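Local coordinates for flavin adenine dinucleotide synthase (Saccharomyces cerevisiae, PDB 2WSI), which transfers the adenylyl group of ATP to flavin mononucleotide, releasing diphosphate and making the coenzyme flavin adenine dinucleotide, at residues D65-L70 and E125-S130. Sequence-based numbering, arbitrary orientation.
Sequences DCQVLL and ERYCLS
The Tyr127 ring has Gln67 NE2 at its edge, near the ring plane, while Leu70 CD2 comes in obliquely, 3.5 Å from Tyr127 CD2. Gln67 NE2 donates to Tyr127 OH at 3.2 Å with an N-H...O angle of 153°. The hydroxyl lies practically in the amide plane, as expected for a donor using a trigonal N-H, although amide and ring are turned 59° against each other. Gln67 reaches this far because its chain is fully extended, with CG trans to the backbone N (chi1 -167°). Both residues are buried, and each has its strongest polar partner beyond the pair: the carbonyl O of Pro212 for NE2, Glu211 OE1 for Tyr127 OH. Beside this polar link, Leu70 CD2 also meets Leu129 CD1 tip to tip at 4.0 Å, so a single methyl touches both the ring and the start of strand 129-133. Leu102 of the neighbouring strand packs on both leucines. Helix 64-87, whose Cys66 touches the bound FAD, thus packs on Tyr127 at the helix-to-strand connection and, through Leu70, on Leu129 and Leu102 of the mixed, mostly parallel sheet of the alpha/beta PAPS reductase domain.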
ATOM      1  N   ASP A  65       0.436   0.368   3.286  1.00  6.64           N
ATOM      2  CA  ASP A  65       1.033   1.514   2.614  1.00 11.79           C
ATOM      3  C   ASP A  65       1.189   1.235   1.116  1.00 13.26           C
ATOM      4  O   ASP A  65       0.806   2.057   0.271  1.00  6.43           O
ATOM      5  CB  ASP A  65       2.406   1.822   3.188  1.00  8.60           C
ATOM      6  CG  ASP A  65       2.360   2.447   4.587  1.00 15.79           C
ATOM      7  OD1 ASP A  65       1.276   2.813   5.061  1.00 14.80           O
ATOM      8  OD2 ASP A  65       3.432   2.573   5.214  1.00 16.01           O
ATOM      9  N   CYS A  66       1.765   0.095   0.747  1.00  7.20           N
ATOM     10  CA  CYS A  66       1.934  -0.087  -0.698  1.00 13.02           C
ATOM     11  C   CYS A  66       0.611  -0.441  -1.377  1.00  7.84           C
ATOM     12  O   CYS A  66       0.433  -0.150  -2.567  1.00  9.05           O
ATOM     13  CB  CYS A  66       3.050  -1.051  -1.059  1.00 24.31           C
ATOM     14  SG  CYS A  66       2.793  -2.541  -0.374  1.00 31.93           S
ATOM     15  N   GLN A  67      -0.346  -0.977  -0.628  1.00  9.75           N
ATOM     16  CA  GLN A  67      -1.705  -1.137  -1.164  1.00  7.77           C
ATOM     17  C   GLN A  67      -2.399   0.212  -1.449  1.00  9.28           C
ATOM     18  O   GLN A  67      -3.030   0.389  -2.501  1.00  6.59           O
ATOM     19  CB  GLN A  67      -2.614  -1.939  -0.238  1.00  7.89           C
ATOM     20  CG  GLN A  67      -3.902  -2.338  -1.017  1.00  9.75           C
ATOM     21  CD  GLN A  67      -4.852  -3.184  -0.223  1.00 14.74           C
ATOM     22  OE1 GLN A  67      -4.671  -3.387   0.978  1.00  9.44           O
ATOM     23  NE2 GLN A  67      -5.905  -3.666  -0.884  1.00 11.18           N
ATOM     24  N   VAL A  68      -2.323   1.156  -0.511  1.00  8.83           N
ATOM     25  CA  VAL A  68      -2.892   2.474  -0.781  1.00  5.09           C
ATOM     26  C   VAL A  68      -2.224   3.053  -2.016  1.00  8.55           C
ATOM     27  O   VAL A  68      -2.900   3.563  -2.914  1.00  6.42           O
ATOM     28  CB  VAL A  68      -2.753   3.441   0.427  1.00  3.96           C
ATOM     29  CG1 VAL A  68      -2.979   4.901  -0.030  1.00  6.17           C
ATOM     30  CG2 VAL A  68      -3.756   3.047   1.504  1.00 10.42           C
ATOM     31  N   LEU A  69      -0.892   2.971  -2.072  1.00  5.15           N
ATOM     32  CA  LEU A  69      -0.162   3.489  -3.226  1.00  7.15           C
ATOM     33  C   LEU A  69      -0.566   2.800  -4.515  1.00  7.18           C
ATOM     34  O   LEU A  69      -0.769   3.440  -5.553  1.00  6.47           O
ATOM     35  CB  LEU A  69       1.349   3.374  -3.028  1.00  4.96           C
ATOM     36  CG  LEU A  69       2.181   4.044  -4.121  1.00  6.44           C
ATOM     37  CD1 LEU A  69       1.661   5.459  -4.450  1.00  9.99           C
ATOM     38  CD2 LEU A  69       3.666   4.032  -3.790  1.00 11.38           C
ATOM     39  N   LEU A  70      -0.708   1.484  -4.451  1.00  5.33           N
ATOM     40  CA  LEU A  70      -1.126   0.743  -5.641  1.00  6.13           C
ATOM     41  C   LEU A  70      -2.499   1.193  -6.133  1.00  5.01           C
ATOM     42  O   LEU A  70      -2.701   1.382  -7.333  1.00  6.32           O
ATOM     43  CB  LEU A  70      -1.134  -0.770  -5.337  1.00  5.67           C
ATOM     44  CG  LEU A  70      -1.592  -1.602  -6.534  1.00  6.59           C
ATOM     45  CD1 LEU A  70      -0.721  -1.323  -7.764  1.00  8.19           C
ATOM     46  CD2 LEU A  70      -1.554  -3.105  -6.172  1.00 12.38           C
ATOM     47  N   GLU A 125      -3.952 -11.065  -8.356  1.00 15.74           N
ATOM     48  CA  GLU A 125      -4.967 -11.460  -9.321  1.00 15.02           C
ATOM     49  C   GLU A 125      -6.075 -10.399  -9.437  1.00 14.67           C
ATOM     50  O   GLU A 125      -6.551 -10.117 -10.543  1.00 14.80           O
ATOM     51  CB  GLU A 125      -5.537 -12.841  -8.984  1.00 16.24           C
ATOM     52  CG  GLU A 125      -4.472 -13.949  -9.112  1.00 25.56           C
ATOM     53  CD  GLU A 125      -4.419 -14.599 -10.499  1.00 37.48           C
ATOM     54  OE1 GLU A 125      -4.940 -13.989 -11.463  1.00 28.88           O
ATOM     55  OE2 GLU A 125      -3.864 -15.726 -10.613  1.00 32.98           O
ATOM     56  N   ARG A 126      -6.479  -9.800  -8.319  1.00  9.43           N
ATOM     57  CA  ARG A 126      -7.461  -8.723  -8.373  1.00 14.76           C
ATOM     58  C   ARG A 126      -6.966  -7.524  -9.211  1.00 11.78           C
ATOM     59  O   ARG A 126      -7.717  -6.934  -9.978  1.00 13.60           O
ATOM     60  CB  ARG A 126      -7.780  -8.233  -6.959  1.00 10.40           C
ATOM     61  CG  ARG A 126      -9.027  -7.369  -6.859  1.00 12.93           C
ATOM     62  CD  ARG A 126      -9.309  -6.952  -5.386  1.00 13.05           C
ATOM     63  NE  ARG A 126     -10.398  -5.979  -5.310  1.00 16.83           N
ATOM     64  CZ  ARG A 126     -11.660  -6.213  -5.675  1.00 22.34           C
ATOM     65  NH1 ARG A 126     -12.009  -7.404  -6.151  1.00 18.60           N
ATOM     66  NH2 ARG A 126     -12.580  -5.246  -5.574  1.00 21.98           N
ATOM     67  N   TYR A 127      -5.717  -7.119  -9.032  1.00  9.23           N
ATOM     68  CA  TYR A 127      -5.260  -5.869  -9.678  1.00 12.89           C
ATOM     69  C   TYR A 127      -4.473  -6.167 -10.958  1.00 16.07           C
ATOM     70  O   TYR A 127      -3.902  -5.270 -11.549  1.00 12.52           O
ATOM     71  CB  TYR A 127      -4.402  -5.050  -8.732  1.00  9.88           C
ATOM     72  CG  TYR A 127      -5.094  -4.703  -7.451  1.00  9.94           C
ATOM     73  CD1 TYR A 127      -6.346  -4.112  -7.457  1.00 13.50           C
ATOM     74  CD2 TYR A 127      -4.501  -4.983  -6.224  1.00  9.26           C
ATOM     75  CE1 TYR A 127      -6.995  -3.795  -6.271  1.00 12.80           C
ATOM     76  CE2 TYR A 127      -5.136  -4.654  -5.029  1.00 12.92           C
ATOM     77  CZ  TYR A 127      -6.378  -4.063  -5.066  1.00 14.11           C
ATOM     78  OH  TYR A 127      -7.014  -3.746  -3.894  1.00 10.79           O
ATOM     79  N   CYS A 128      -4.434  -7.438 -11.355  1.00 10.95           N
ATOM     80  CA  CYS A 128      -3.801  -7.830 -12.613  1.00 11.68           C
ATOM     81  C   CYS A 128      -2.329  -7.412 -12.630  1.00 12.25           C
ATOM     82  O   CYS A 128      -1.846  -6.732 -13.561  1.00 10.33           O
ATOM     83  CB  CYS A 128      -4.543  -7.197 -13.815  1.00  9.62           C
ATOM     84  SG  CYS A 128      -4.271  -8.078 -15.367  1.00 22.48           S
ATOM     85  N   LEU A 129      -1.630  -7.841 -11.591  1.00 10.29           N
ATOM     86  CA  LEU A 129      -0.203  -7.615 -11.457  1.00  9.57           C
ATOM     87  C   LEU A 129       0.564  -8.763 -12.074  1.00 13.57           C
ATOM     88  O   LEU A 129       0.210  -9.912 -11.899  1.00 15.89           O
ATOM     89  CB  LEU A 129       0.172  -7.561  -9.979  1.00 10.31           C
ATOM     90  CG  LEU A 129      -0.692  -6.591  -9.172  1.00 12.89           C
ATOM     91  CD1 LEU A 129      -0.194  -6.546  -7.703  1.00 11.31           C
ATOM     92  CD2 LEU A 129      -0.663  -5.210  -9.829  1.00  7.16           C
ATOM     93  N   SER A 130       1.636  -8.438 -12.760  1.00  9.96           N
ATOM     94  CA  SER A 130       2.578  -9.442 -13.244  1.00 17.13           C
ATOM     95  C   SER A 130       3.656  -9.540 -12.197  1.00 14.16           C
ATOM     96  O   SER A 130       4.548  -8.694 -12.110  1.00 13.07           O
ATOM     97  CB  SER A 130       3.217  -9.024 -14.562  1.00 16.42           C
ATOM     98  OG  SER A 130       4.187  -9.988 -14.957  1.00 25.75           O
TER